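Local coordinates for protein GCN5-related N-acetyltransferase (Brucella melitensis biovar Abortus 2308, PDB 3TCV) that probably transfers an acetyl group from acetyl-coenzyme A to an amino group, perhaps at the N termini of proteins, at residues Phe71-Glu76 against Glu167-Asn172; Ala147-Met152 against Ser211-Leu216; Ala116-Asp121 against Val126-Ser131. All blocks are in the same frame, centred on the assembly; numbering follows the deposited sequence.

Contact 1: Phe71-Glu76 against Glu167-Asn172; sequences FTWLFE and ECHNEN
Trp73 is the residue of the 71-76 loop that meets the chain around the end of strand 163-169, touching His169, Glu171 and Asn172. The loop starts as a type I turn, Leu74 N bonding to Phe71 O at 3.0 Å. Within it Thr72 lays CG2 over the centre of one face of the Trp73 indole. The other face receives Asn172 and the backbone of Glu171, while His169 comes to the edge. Asn172 CB sits 3.8 Å from the centroid of the Trp73 five-membered ring, nearly on its normal, a CH-pi contact. The amide continues over the same ring, its plane 22° from the indole's, and Asn172 ND2 reaches Trp73 CB at 3.2 Å. Glu171 borders the rim of the six-membered ring, its CB 3.8 Å from Trp73 CH2. In the His169 conformer described, the benzo edge of Trp73 meets the imidazole T-shaped, with planes at 60° and Trp73 CZ3 3.7 Å above the imidazole centre of His169. This imidazole is bonded at both nitrogens: His169 ND1 accepts Glu171 N at 3.1 Å, and NE2 bonds to Asn200 O. Further along, Leu74 and Glu76 offer carbonyls to Lys197 NZ. With CG anti to its backbone N (chi1 -174°), Asn172 also sends OD1 to Ser175 N. It is thus the N-cap of helix 173-182, and its amide is held as it lies over the indole face. The type I turn from His169 to Asn172, closed by Asn172 N to His169 O at 2.9 Å, carries strand 163-169 into helix 173-182, a strand-to-helix corner of the GNAT fold.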
ATOM      1  N   PHE B  71       0.149  17.299  16.645  1.00 20.65           N
ATOM      2  CA  PHE B  71       0.050  15.837  16.587  1.00 19.92           C
ATOM      3  C   PHE B  71      -1.278  15.347  16.029  1.00 19.71           C
ATOM      4  O   PHE B  71      -1.459  14.146  15.915  1.00 19.58           O
ATOM      5  CB  PHE B  71       0.273  15.220  17.976  1.00 19.89           C
ATOM      6  CG  PHE B  71       1.713  14.915  18.287  1.00 19.91           C
ATOM      7  CD1 PHE B  71       2.146  13.609  18.430  1.00 20.16           C
ATOM      8  CD2 PHE B  71       2.644  15.929  18.413  1.00 20.34           C
ATOM      9  CE1 PHE B  71       3.463  13.322  18.710  1.00 19.98           C
ATOM     10  CE2 PHE B  71       3.970  15.648  18.691  1.00 20.32           C
ATOM     11  CZ  PHE B  71       4.382  14.345  18.837  1.00 20.52           C
ATOM     12  N   THR B  72      -2.185  16.258  15.664  1.00 19.98           N
ATOM     13  CA  THR B  72      -3.556  15.897  15.248  1.00 20.79           C
ATOM     14  C   THR B  72      -3.588  14.731  14.265  1.00 20.69           C
ATOM     15  O   THR B  72      -4.322  13.748  14.481  1.00 20.25           O
ATOM     16  CB  THR B  72      -4.264  17.095  14.581  1.00 22.03           C
ATOM     17  OG1 THR B  72      -4.349  18.183  15.513  1.00 23.81           O
ATOM     18  CG2 THR B  72      -5.665  16.715  14.128  1.00 21.99           C
ATOM     19  N   TRP B  73      -2.778  14.834  13.209  1.00 20.92           N
ATOM     20  CA  TRP B  73      -2.812  13.858  12.108  1.00 21.68           C
ATOM     21  C   TRP B  73      -1.821  12.758  12.231  1.00 21.61           C
ATOM     22  O   TRP B  73      -1.791  11.875  11.379  1.00 22.29           O
ATOM     23  CB  TRP B  73      -2.595  14.562  10.764  1.00 22.95           C
ATOM     24  CG  TRP B  73      -3.526  15.702  10.556  1.00 24.27           C
ATOM     25  CD1 TRP B  73      -3.227  17.060  10.608  1.00 25.27           C
ATOM     26  CD2 TRP B  73      -4.946  15.630  10.278  1.00 25.73           C
ATOM     27  NE1 TRP B  73      -4.337  17.812  10.374  1.00 25.90           N
ATOM     28  CE2 TRP B  73      -5.413  17.014  10.177  1.00 26.33           C
ATOM     29  CE3 TRP B  73      -5.853  14.601  10.119  1.00 26.72           C
ATOM     30  CZ2 TRP B  73      -6.734  17.324   9.910  1.00 28.03           C
ATOM     31  CZ3 TRP B  73      -7.188  14.920   9.849  1.00 28.44           C
ATOM     32  CH2 TRP B  73      -7.621  16.253   9.758  1.00 28.53           C
ATOM     33  N   LEU B  74      -0.970  12.803  13.253  1.00 21.22           N
ATOM     34  CA  LEU B  74       0.015  11.756  13.482  1.00 21.29           C
ATOM     35  C   LEU B  74      -0.653  10.548  14.114  1.00 21.27           C
ATOM     36  O   LEU B  74      -1.740  10.655  14.640  1.00 20.17           O
ATOM     37  CB  LEU B  74       1.121  12.276  14.397  1.00 22.05           C
ATOM     38  CG  LEU B  74       2.055  13.314  13.785  1.00 22.93           C
ATOM     39  CD1 LEU B  74       3.252  13.558  14.704  1.00 23.16           C
ATOM     40  CD2 LEU B  74       2.517  12.855  12.416  1.00 24.30           C
ATOM     41  N   PHE B  75       0.002   9.395  14.075  1.00 21.73           N
ATOM     42  CA  PHE B  75      -0.541   8.205  14.732  1.00 22.48           C
ATOM     43  C   PHE B  75      -0.424   8.324  16.249  1.00 23.41           C
ATOM     44  O   PHE B  75      -1.251   7.790  16.975  1.00 23.96           O
ATOM     45  CB  PHE B  75       0.166   6.934  14.235  1.00 23.79           C
ATOM     46  CG  PHE B  75       0.025   6.705  12.751  1.00 25.25           C
ATOM     47  CD1 PHE B  75      -1.212   6.800  12.132  1.00 26.13           C
ATOM     48  CD2 PHE B  75       1.131   6.401  11.969  1.00 27.65           C
ATOM     49  CE1 PHE B  75      -1.341   6.605  10.769  1.00 27.07           C
ATOM     50  CE2 PHE B  75       1.004   6.205  10.602  1.00 27.55           C
ATOM     51  CZ  PHE B  75      -0.233   6.308  10.008  1.00 27.25           C
ATOM     52  N   GLU B  76       0.573   9.078  16.717  1.00 23.19           N
ATOM     53  CA  GLU B  76       0.833   9.221  18.148  1.00 23.56           C
ATOM     54  C   GLU B  76       0.059  10.413  18.731  1.00 23.50           C
ATOM     55  O   GLU B  76      -0.413  11.299  18.016  1.00 21.27           O
ATOM     56  CB  GLU B  76       2.330   9.454  18.403  1.00 24.24           C
ATOM     57  CG  GLU B  76       3.292   8.359  17.943  1.00 25.05           C
ATOM     58  CD  GLU B  76       3.480   8.244  16.429  1.00 25.41           C
ATOM     59  OE1 GLU B  76       3.523   9.271  15.695  1.00 25.97           O
ATOM     60  OE2 GLU B  76       3.605   7.088  15.960  1.00 28.59           O
ATOM     61  N   GLU B 167       2.570   9.650   2.035  1.00 14.84           N
ATOM     62  CA  GLU B 167       1.135   9.419   2.254  1.00 15.71           C
ATOM     63  C   GLU B 167       0.722  10.186   3.498  1.00 15.89           C
ATOM     64  O   GLU B 167       1.509  10.332   4.468  1.00 17.20           O
ATOM     65  CB  GLU B 167       0.782   7.924   2.395  1.00 16.03           C
ATOM     66  CG  GLU B 167       1.717   7.125   3.295  1.00 16.51           C
ATOM     67  CD  GLU B 167       1.100   5.912   3.969  1.00 16.83           C
ATOM     68  OE1 GLU B 167       1.893   4.987   4.311  1.00 17.65           O
ATOM     69  OE2 GLU B 167      -0.130   5.870   4.206  1.00 16.49           O
ATOM     70  N   CYS B 168      -0.483  10.699   3.454  1.00 16.11           N
ATOM     71  CA  CYS B 168      -1.071  11.421   4.562  1.00 16.57           C
ATOM     72  C   CYS B 168      -2.596  11.317   4.511  1.00 17.04           C
ATOM     73  O   CYS B 168      -3.174  10.880   3.521  1.00 16.75           O
ATOM     74  CB  CYS B 168      -0.649  12.907   4.501  1.00 16.05           C
ATOM     75  SG  CYS B 168      -1.193  13.802   3.021  1.00 16.36           S
ATOM     76  N   HIS B 169      -3.239  11.683   5.613  1.00 18.40           N
ATOM     77  CA  HIS B 169      -4.681  11.826   5.652  0.50 18.66           C
ATOM     78  C   HIS B 169      -5.059  12.792   4.568  1.00 19.23           C
ATOM     79  O   HIS B 169      -4.437  13.882   4.428  1.00 19.00           O
ATOM     80  CB  HIS B 169      -5.083  12.349   7.043  0.50 19.26           C
ATOM     81  CG  HIS B 169      -6.513  12.066   7.448  0.50 19.24           C
ATOM     82  ND1 HIS B 169      -7.563  12.495   6.744  0.50 20.15           N
ATOM     83  CD2 HIS B 169      -7.032  11.423   8.572  0.50 19.47           C
ATOM     84  CE1 HIS B 169      -8.704  12.123   7.358  0.50 20.23           C
ATOM     85  NE2 HIS B 169      -8.378  11.474   8.478  0.50 19.94           N
ATOM     86  N   ASN B 170      -6.078  12.458   3.802  1.00 19.25           N
ATOM     87  CA  ASN B 170      -6.530  13.327   2.767  1.00 20.72           C
ATOM     88  C   ASN B 170      -7.049  14.678   3.314  1.00 22.00           C
ATOM     89  O   ASN B 170      -7.012  15.670   2.609  1.00 21.76           O
ATOM     90  CB  ASN B 170      -7.605  12.652   1.964  1.00 21.65           C
ATOM     91  CG  ASN B 170      -7.940  13.407   0.721  1.00 22.00           C
ATOM     92  OD1 ASN B 170      -7.035  13.742  -0.070  1.00 22.94           O
ATOM     93  ND2 ASN B 170      -9.221  13.668   0.511  1.00 21.74           N
ATOM     94  N   GLU B 171      -7.490  14.686   4.570  1.00 24.47           N
ATOM     95  CA  GLU B 171      -7.963  15.925   5.227  1.00 27.08           C
ATOM     96  C   GLU B 171      -6.808  16.731   5.847  1.00 26.32           C
ATOM     97  O   GLU B 171      -7.033  17.841   6.339  1.00 26.79           O
ATOM     98  CB  GLU B 171      -9.005  15.604   6.322  1.00 30.05           C
ATOM     99  CG  GLU B 171     -10.380  15.180   5.803  1.00 33.26           C
ATOM    100  CD  GLU B 171     -11.437  14.986   6.906  1.00 35.92           C
ATOM    101  OE1 GLU B 171     -11.117  14.965   8.122  1.00 39.49           O
ATOM    102  OE2 GLU B 171     -12.623  14.864   6.544  1.00 40.83           O
ATOM    103  N   ASN B 172      -5.595  16.180   5.844  1.00 23.35           N
ATOM    104  CA  ASN B 172      -4.420  16.878   6.344  1.00 23.11           C
ATOM    105  C   ASN B 172      -3.926  17.808   5.231  1.00 22.45           C
ATOM    106  O   ASN B 172      -3.013  17.476   4.467  1.00 21.65           O
ATOM    107  CB  ASN B 172      -3.342  15.880   6.807  1.00 22.37           C
ATOM    108  CG  ASN B 172      -2.171  16.537   7.465  1.00 22.48           C
ATOM    109  OD1 ASN B 172      -2.018  17.757   7.404  1.00 22.60           O
ATOM    110  ND2 ASN B 172      -1.326  15.738   8.106  1.00 22.85           N
TER

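Contact 2: Ala147-Met152 against Ser211-Leu216; sequences AQFLFM and SEWPAL
Trp213, Phe149 and Met152 form a buried apolar helix-to-helix interface, in which the start of helix 213-224 docks on helix 142-158 beside the GNAT sheet. The closest contacts are between side chains, with no hydrogen bond across the interface. The six-membered ring of the Trp213 indole leads, presenting its outer edge to both partners. Trp213 CH2 comes to 3.6 Å from Phe149 CE1; the two rings are inclined at 38°, their centroids 5.8 Å apart, so they meet obliquely and do not stack. Next to it, Met152 CE touches Trp213 CZ3 at 3.5 Å, lying near the indole plane at its rim. The bend at the last Met152 torsion (chi3 67°) brings this methyl to the ring while SD stands 5.3 Å from the centroid of the six-membered ring of Trp213, an oblique Met-aromatic contact. Met152 CG stands off the indole plane on one side, 3.8 Å from Trp213 CE3. One turn on, Leu216 completes the patch more loosely, its CB 4.4 Å from Met152 CE. The indole is held from helix 142-158 as well: Phe156 stacks on it, and Asp157 OD1 takes the hydrogen bond of Trp213 NE1. Phe149 is met in turn by Tyr220 of helix 213-224. Helix 142-158 thus touches helix 213-224 through Phe149 and Met152, and the sheet through Phe151 and Met152, which both reach Tyr164 of strand 163-169.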
ATOM      1  N   ALA B 147      15.729  18.386   5.872  1.00 19.75           N
ATOM      2  CA  ALA B 147      15.478  17.068   6.461  1.00 18.92           C
ATOM      3  C   ALA B 147      14.874  16.101   5.439  1.00 18.68           C
ATOM      4  O   ALA B 147      15.267  14.925   5.344  1.00 18.38           O
ATOM      5  CB  ALA B 147      14.558  17.188   7.656  1.00 18.29           C
ATOM      6  N   GLN B 148      13.921  16.614   4.673  1.00 18.60           N
ATOM      7  CA  GLN B 148      13.272  15.851   3.598  1.00 18.60           C
ATOM      8  C   GLN B 148      14.305  15.541   2.495  1.00 18.36           C
ATOM      9  O   GLN B 148      14.447  14.373   2.059  1.00 17.67           O
ATOM     10  CB  GLN B 148      12.074  16.651   3.049  1.00 18.69           C
ATOM     11  CG  GLN B 148      11.010  15.888   2.303  1.00 19.58           C
ATOM     12  CD  GLN B 148      11.506  15.101   1.107  1.00 19.50           C
ATOM     13  OE1 GLN B 148      11.614  13.910   1.190  1.00 20.58           O
ATOM     14  NE2 GLN B 148      11.756  15.757  -0.007  1.00 20.40           N
ATOM     15  N   PHE B 149      15.023  16.595   2.072  1.00 18.33           N
ATOM     16  CA  PHE B 149      16.022  16.518   1.018  1.00 18.92           C
ATOM     17  C   PHE B 149      17.059  15.450   1.300  1.00 18.55           C
ATOM     18  O   PHE B 149      17.419  14.677   0.414  1.00 18.58           O
ATOM     19  CB  PHE B 149      16.761  17.855   0.830  1.00 19.60           C
ATOM     20  CG  PHE B 149      17.809  17.817  -0.261  1.00 20.44           C
ATOM     21  CD1 PHE B 149      17.442  17.725  -1.599  1.00 21.10           C
ATOM     22  CD2 PHE B 149      19.162  17.822   0.057  1.00 21.60           C
ATOM     23  CE1 PHE B 149      18.414  17.667  -2.598  1.00 21.38           C
ATOM     24  CE2 PHE B 149      20.139  17.773  -0.933  1.00 22.17           C
ATOM     25  CZ  PHE B 149      19.763  17.700  -2.263  1.00 21.68           C
ATOM     26  N   LEU B 150      17.584  15.431   2.521  1.00 18.84           N
ATOM     27  CA  LEU B 150      18.630  14.474   2.853  1.00 18.99           C
ATOM     28  C   LEU B 150      18.174  13.009   2.707  1.00 18.98           C
ATOM     29  O   LEU B 150      18.936  12.168   2.252  1.00 19.79           O
ATOM     30  CB  LEU B 150      19.194  14.745   4.242  1.00 19.34           C
ATOM     31  CG  LEU B 150      20.046  16.010   4.410  1.00 20.03           C
ATOM     32  CD1 LEU B 150      20.263  16.273   5.896  1.00 19.89           C
ATOM     33  CD2 LEU B 150      21.370  15.939   3.633  1.00 20.79           C
ATOM     34  N   PHE B 151      16.933  12.701   3.087  1.00 18.35           N
ATOM     35  CA  PHE B 151      16.386  11.381   2.846  1.00 18.16           C
ATOM     36  C   PHE B 151      16.235  11.104   1.346  1.00 18.30           C
ATOM     37  O   PHE B 151      16.586  10.017   0.875  1.00 18.54           O
ATOM     38  CB  PHE B 151      15.008  11.244   3.503  1.00 17.70           C
ATOM     39  CG  PHE B 151      15.009  10.678   4.909  1.00 17.73           C
ATOM     40  CD1 PHE B 151      16.174  10.519   5.664  1.00 18.22           C
ATOM     41  CD2 PHE B 151      13.785  10.345   5.508  1.00 17.48           C
ATOM     42  CE1 PHE B 151      16.106   9.988   6.952  1.00 18.39           C
ATOM     43  CE2 PHE B 151      13.722   9.826   6.792  1.00 17.69           C
ATOM     44  CZ  PHE B 151      14.891   9.658   7.511  1.00 18.06           C
ATOM     45  N   MET B 152      15.705  12.079   0.604  1.00 18.39           N
ATOM     46  CA  MET B 152      15.422  11.877  -0.814  1.00 18.73           C
ATOM     47  C   MET B 152      16.725  11.609  -1.570  1.00 18.91           C
ATOM     48  O   MET B 152      16.824  10.706  -2.421  1.00 18.29           O
ATOM     49  CB  MET B 152      14.702  13.078  -1.407  1.00 19.36           C
ATOM     50  CG  MET B 152      14.115  12.774  -2.780  1.00 19.66           C
ATOM     51  SD  MET B 152      12.727  13.827  -3.218  1.00 22.25           S
ATOM     52  CE  MET B 152      13.545  15.376  -3.374  1.00 19.12           C
ATOM     53  N   SER B 211      13.279   8.987 -12.233  1.00 17.40           N
ATOM     54  CA  SER B 211      13.393   9.870 -13.410  1.00 17.98           C
ATOM     55  C   SER B 211      13.071  11.347 -13.117  1.00 17.83           C
ATOM     56  O   SER B 211      13.464  12.239 -13.886  1.00 18.60           O
ATOM     57  CB  SER B 211      12.490   9.359 -14.532  1.00 18.49           C
ATOM     58  OG  SER B 211      11.136   9.324 -14.123  1.00 19.41           O
ATOM     59  N   GLU B 212      12.360  11.593 -12.014  1.00 17.53           N
ATOM     60  CA  GLU B 212      11.979  12.936 -11.564  1.00 17.21           C
ATOM     61  C   GLU B 212      12.993  13.579 -10.620  1.00 17.46           C
ATOM     62  O   GLU B 212      12.983  14.803 -10.423  1.00 17.61           O
ATOM     63  CB  GLU B 212      10.604  12.867 -10.898  1.00 17.30           C
ATOM     64  CG  GLU B 212       9.539  12.505 -11.937  1.00 16.94           C
ATOM     65  CD  GLU B 212       8.189  12.186 -11.338  1.00 17.17           C
ATOM     66  OE1 GLU B 212       8.097  11.823 -10.143  1.00 16.67           O
ATOM     67  OE2 GLU B 212       7.210  12.291 -12.080  1.00 17.50           O
ATOM     68  N   TRP B 213      13.858  12.752 -10.050  1.00 17.47           N
ATOM     69  CA  TRP B 213      14.777  13.183  -8.996  1.00 17.71           C
ATOM     70  C   TRP B 213      15.804  14.191  -9.485  1.00 18.05           C
ATOM     71  O   TRP B 213      16.031  15.184  -8.816  1.00 17.87           O
ATOM     72  CB  TRP B 213      15.434  11.962  -8.344  1.00 17.91           C
ATOM     73  CG  TRP B 213      16.723  12.234  -7.625  1.00 18.50           C
ATOM     74  CD1 TRP B 213      17.971  11.679  -7.906  1.00 19.17           C
ATOM     75  CD2 TRP B 213      16.952  13.123  -6.474  1.00 19.04           C
ATOM     76  NE1 TRP B 213      18.914  12.139  -7.036  1.00 19.24           N
ATOM     77  CE2 TRP B 213      18.370  13.009  -6.151  1.00 19.22           C
ATOM     78  CE3 TRP B 213      16.161  13.967  -5.719  1.00 18.89           C
ATOM     79  CZ2 TRP B 213      18.947  13.722  -5.112  1.00 19.62           C
ATOM     80  CZ3 TRP B 213      16.756  14.683  -4.665  1.00 19.67           C
ATOM     81  CH2 TRP B 213      18.124  14.562  -4.379  1.00 19.80           C
ATOM     82  N   PRO B 214      16.401  13.979 -10.674  1.00 18.33           N
ATOM     83  CA  PRO B 214      17.495  14.925 -11.000  1.00 18.29           C
ATOM     84  C   PRO B 214      17.069  16.403 -11.083  1.00 18.61           C
ATOM     85  O   PRO B 214      17.791  17.282 -10.597  1.00 18.99           O
ATOM     86  CB  PRO B 214      18.040  14.389 -12.326  1.00 18.61           C
ATOM     87  CG  PRO B 214      17.721  12.940 -12.313  1.00 18.47           C
ATOM     88  CD  PRO B 214      16.347  12.876 -11.640  1.00 18.29           C
ATOM     89  N   ALA B 215      15.899  16.680 -11.647  1.00 18.76           N
ATOM     90  CA  ALA B 215      15.410  18.061 -11.724  1.00 18.74           C
ATOM     91  C   ALA B 215      15.037  18.571 -10.337  1.00 18.90           C
ATOM     92  O   ALA B 215      15.283  19.738 -10.007  1.00 19.36           O
ATOM     93  CB  ALA B 215      14.235  18.175 -12.688  1.00 18.61           C
ATOM     94  N   LEU B 216      14.455  17.704  -9.513  1.00 18.62           N
ATOM     95  CA  LEU B 216      14.173  18.089  -8.145  1.00 19.36           C
ATOM     96  C   LEU B 216      15.441  18.433  -7.379  1.00 19.15           C
ATOM     97  O   LEU B 216      15.484  19.455  -6.692  1.00 18.77           O
ATOM     98  CB  LEU B 216      13.384  17.002  -7.424  1.00 19.73           C
ATOM     99  CG  LEU B 216      11.925  16.990  -7.815  1.00 20.26           C
ATOM    100  CD1 LEU B 216      11.283  15.764  -7.158  1.00 20.51           C
ATOM    101  CD2 LEU B 216      11.208  18.287  -7.392  1.00 20.26           C
TER

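Contact 3: Ala116-Asp121 against Val126-Ser131; sequences ALMRID and VIEIGS
Backbone hydrogen bonds dominate the pairing of Ala116-Asp121 with Val126-Ser131, two antiparallel strands; the axes of 116-118 and 126-130 run at 146°. Ala116 and Gly130 exchange N-H and C=O, as do Met118 and Glu128, with Met118 N to Glu128 O at 2.9 Å. Asp121 and Val126 repeat the pattern, Asp121 N reaching Val126 O at 2.8 Å. Between the last two pairs the register slips by one residue, a beta bulge at Arg119 and Ile120, where Arg119 takes a left-handed backbone conformation. The charged contact grows from this corner. Arg119, bent at chi3 (50°), brings NH1 to Glu128 OE1 at 2.9 Å, a salt bridge to the oxygen's anti lone pair; Glu165 is a second anionic partner of the same NH1. On the face with Glu128, Met118 runs alongside it in the same direction. Met118 SD stands 3.5 Å from Glu128 OE2 and 3.6 Å from Gly130 CA. Apolar contacts occupy the other face, where Ile127 CD1 lies 3.9 Å from both Leu117 CB and Ile120 CG1. This apolar face meets helix 142-158 through Phe151 and Val155. A two-stranded antiparallel hairpin of this kind, flanked by strands 99-105 and 163-169, lies at the centre of the GNAT sheet; the turned corner at Ser131 is consistent with the bulge familiar in that strand of the family.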
ATOM      1  N   ALA B 116      11.089   9.151   9.578  1.00 16.28           N
ATOM      2  CA  ALA B 116      11.507   7.782   9.312  1.00 16.51           C
ATOM      3  C   ALA B 116      11.429   7.420   7.850  1.00 16.61           C
ATOM      4  O   ALA B 116      10.608   7.972   7.098  1.00 15.64           O
ATOM      5  CB  ALA B 116      10.654   6.813  10.144  1.00 16.75           C
ATOM      6  N   LEU B 117      12.312   6.512   7.453  1.00 17.14           N
ATOM      7  CA  LEU B 117      12.179   5.740   6.224  1.00 17.20           C
ATOM      8  C   LEU B 117      11.395   4.495   6.595  1.00 17.60           C
ATOM      9  O   LEU B 117      11.710   3.836   7.608  1.00 18.73           O
ATOM     10  CB  LEU B 117      13.553   5.381   5.646  1.00 17.63           C
ATOM     11  CG  LEU B 117      14.372   6.580   5.124  1.00 17.74           C
ATOM     12  CD1 LEU B 117      15.795   6.144   4.794  1.00 18.58           C
ATOM     13  CD2 LEU B 117      13.690   7.234   3.907  1.00 17.47           C
ATOM     14  N   MET B 118      10.347   4.200   5.838  1.00 17.33           N
ATOM     15  CA  MET B 118       9.412   3.148   6.227  1.00 17.78           C
ATOM     16  C   MET B 118       8.782   2.478   5.027  1.00 18.00           C
ATOM     17  O   MET B 118       8.938   2.932   3.913  1.00 16.93           O
ATOM     18  CB  MET B 118       8.319   3.718   7.147  1.00 18.03           C
ATOM     19  CG  MET B 118       7.460   4.809   6.530  1.00 18.08           C
ATOM     20  SD  MET B 118       6.401   5.593   7.780  1.00 18.41           S
ATOM     21  CE  MET B 118       5.090   4.373   7.802  1.00 18.08           C
ATOM     22  N   ARG B 119       8.039   1.413   5.283  1.00 18.99           N
ATOM     23  CA  ARG B 119       7.463   0.582   4.233  1.00 19.84           C
ATOM     24  C   ARG B 119       8.530   0.291   3.189  1.00 19.70           C
ATOM     25  O   ARG B 119       8.350   0.485   1.980  1.00 19.09           O
ATOM     26  CB  ARG B 119       6.202   1.232   3.676  1.00 20.97           C
ATOM     27  CG  ARG B 119       5.128   1.344   4.778  1.00 22.77           C
ATOM     28  CD  ARG B 119       3.831   1.990   4.336  1.00 23.93           C
ATOM     29  NE  ARG B 119       3.388   1.348   3.132  1.00 24.83           N
ATOM     30  CZ  ARG B 119       3.637   1.792   1.899  1.00 25.92           C
ATOM     31  NH1 ARG B 119       4.272   2.942   1.710  1.00 25.39           N
ATOM     32  NH2 ARG B 119       3.234   1.073   0.850  1.00 28.13           N
ATOM     33  N   ILE B 120       9.646  -0.217   3.710  1.00 19.14           N
ATOM     34  CA  ILE B 120      10.863  -0.429   2.960  1.00 19.03           C
ATOM     35  C   ILE B 120      10.698  -1.681   2.068  1.00 19.60           C
ATOM     36  O   ILE B 120      10.333  -2.767   2.558  1.00 19.13           O
ATOM     37  CB  ILE B 120      12.073  -0.561   3.925  1.00 19.54           C
ATOM     38  CG1 ILE B 120      12.208   0.681   4.835  1.00 19.17           C
ATOM     39  CG2 ILE B 120      13.360  -0.768   3.130  1.00 19.44           C
ATOM     40  CD1 ILE B 120      13.064   0.461   6.085  1.00 19.62           C
ATOM     41  N   ASP B 121      10.900  -1.512   0.755  1.00 19.40           N
ATOM     42  CA  ASP B 121      10.771  -2.601  -0.217  1.00 19.84           C
ATOM     43  C   ASP B 121      12.013  -2.622  -1.089  1.00 19.91           C
ATOM     44  O   ASP B 121      12.004  -2.096  -2.197  1.00 18.23           O
ATOM     45  CB  ASP B 121       9.541  -2.422  -1.090  1.00 20.17           C
ATOM     46  CG  ASP B 121       9.360  -3.566  -2.094  1.00 20.64           C
ATOM     47  OD1 ASP B 121      10.209  -4.486  -2.121  1.00 21.69           O
ATOM     48  OD2 ASP B 121       8.376  -3.538  -2.856  1.00 20.92           O
ATOM     49  N   VAL B 126      11.353   0.481  -3.517  1.00 15.89           N
ATOM     50  CA  VAL B 126      10.287   1.434  -3.141  1.00 15.52           C
ATOM     51  C   VAL B 126      10.407   1.733  -1.652  1.00 15.74           C
ATOM     52  O   VAL B 126      10.678   0.825  -0.852  1.00 16.45           O
ATOM     53  CB  VAL B 126       8.878   0.865  -3.462  1.00 15.50           C
ATOM     54  CG1 VAL B 126       7.779   1.872  -3.090  1.00 15.15           C
ATOM     55  CG2 VAL B 126       8.774   0.489  -4.937  1.00 15.29           C
ATOM     56  N   ILE B 127      10.229   2.996  -1.263  1.00 15.25           N
ATOM     57  CA  ILE B 127      10.354   3.358   0.131  1.00 15.32           C
ATOM     58  C   ILE B 127       9.548   4.619   0.397  1.00 15.13           C
ATOM     59  O   ILE B 127       9.213   5.332  -0.547  1.00 14.94           O
ATOM     60  CB  ILE B 127      11.841   3.567   0.473  1.00 15.45           C
ATOM     61  CG1 ILE B 127      12.069   3.573   1.969  1.00 15.84           C
ATOM     62  CG2 ILE B 127      12.391   4.822  -0.206  1.00 15.35           C
ATOM     63  CD1 ILE B 127      13.540   3.344   2.303  1.00 15.80           C
ATOM     64  N   GLU B 128       9.204   4.837   1.660  1.00 15.71           N
ATOM     65  CA  GLU B 128       8.394   6.004   2.082  1.00 15.74           C
ATOM     66  C   GLU B 128       9.135   6.851   3.111  1.00 15.57           C
ATOM     67  O   GLU B 128       9.842   6.324   3.982  1.00 15.57           O
ATOM     68  CB  GLU B 128       7.029   5.538   2.631  1.00 16.10           C
ATOM     69  CG  GLU B 128       6.183   6.627   3.305  1.00 16.45           C
ATOM     70  CD  GLU B 128       4.927   6.130   4.022  1.00 17.26           C
ATOM     71  OE1 GLU B 128       4.335   5.117   3.624  1.00 18.49           O
ATOM     72  OE2 GLU B 128       4.546   6.781   5.007  1.00 18.41           O
ATOM     73  N   ILE B 129       8.987   8.171   2.988  1.00 15.31           N
ATOM     74  CA  ILE B 129       9.320   9.080   4.091  1.00 15.43           C
ATOM     75  C   ILE B 129       8.034   9.302   4.878  1.00 15.26           C
ATOM     76  O   ILE B 129       7.080   9.802   4.341  1.00 14.86           O
ATOM     77  CB  ILE B 129       9.940  10.438   3.645  1.00 15.51           C
ATOM     78  CG1 ILE B 129      10.165  11.299   4.893  1.00 15.55           C
ATOM     79  CG2 ILE B 129       9.094  11.160   2.568  1.00 14.92           C
ATOM     80  CD1 ILE B 129      10.986  12.557   4.683  1.00 16.08           C
ATOM     81  N   GLY B 130       8.015   8.910   6.149  1.00 15.31           N
ATOM     82  CA  GLY B 130       6.824   9.101   6.974  1.00 15.61           C
ATOM     83  C   GLY B 130       7.186   9.259   8.445  1.00 15.79           C
ATOM     84  O   GLY B 130       8.343   9.541   8.787  1.00 15.52           O
ATOM     85  N   SER B 131       6.171   9.085   9.280  1.00 15.93           N
ATOM     86  CA  SER B 131       6.327   9.267  10.715  0.60 16.28           C
ATOM     87  C   SER B 131       6.938  10.653  11.009  1.00 16.15           C
ATOM     88  O   SER B 131       7.756  10.777  11.899  1.00 15.76           O
ATOM     89  CB  SER B 131       7.236   8.173  11.299  0.60 16.85           C
ATOM     90  OG  SER B 131       6.821   6.856  10.915  0.60 17.36           O
TER

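Overall arrangement
Contact 3 lies nearest the middle of the chain and is the backbone-bonded one, part of the central sheet. Contact 2 is entirely buried but rests on apolar and aromatic side chains between helices, while contact 1, partly exposed, packs a loop tryptophan against a polar corner. Contacts 1 and 3 share the sheet, since strands 163-169 and 126-134 are neighbours; they meet where the side chain of Glu167 packs against Arg119. Contact 2 joins contact 3 through Phe151, which packs on Leu117 and Ile129. Contacts 1 and 2 do not touch, their centres about 23 Å apart on opposite sides of the chain's centre.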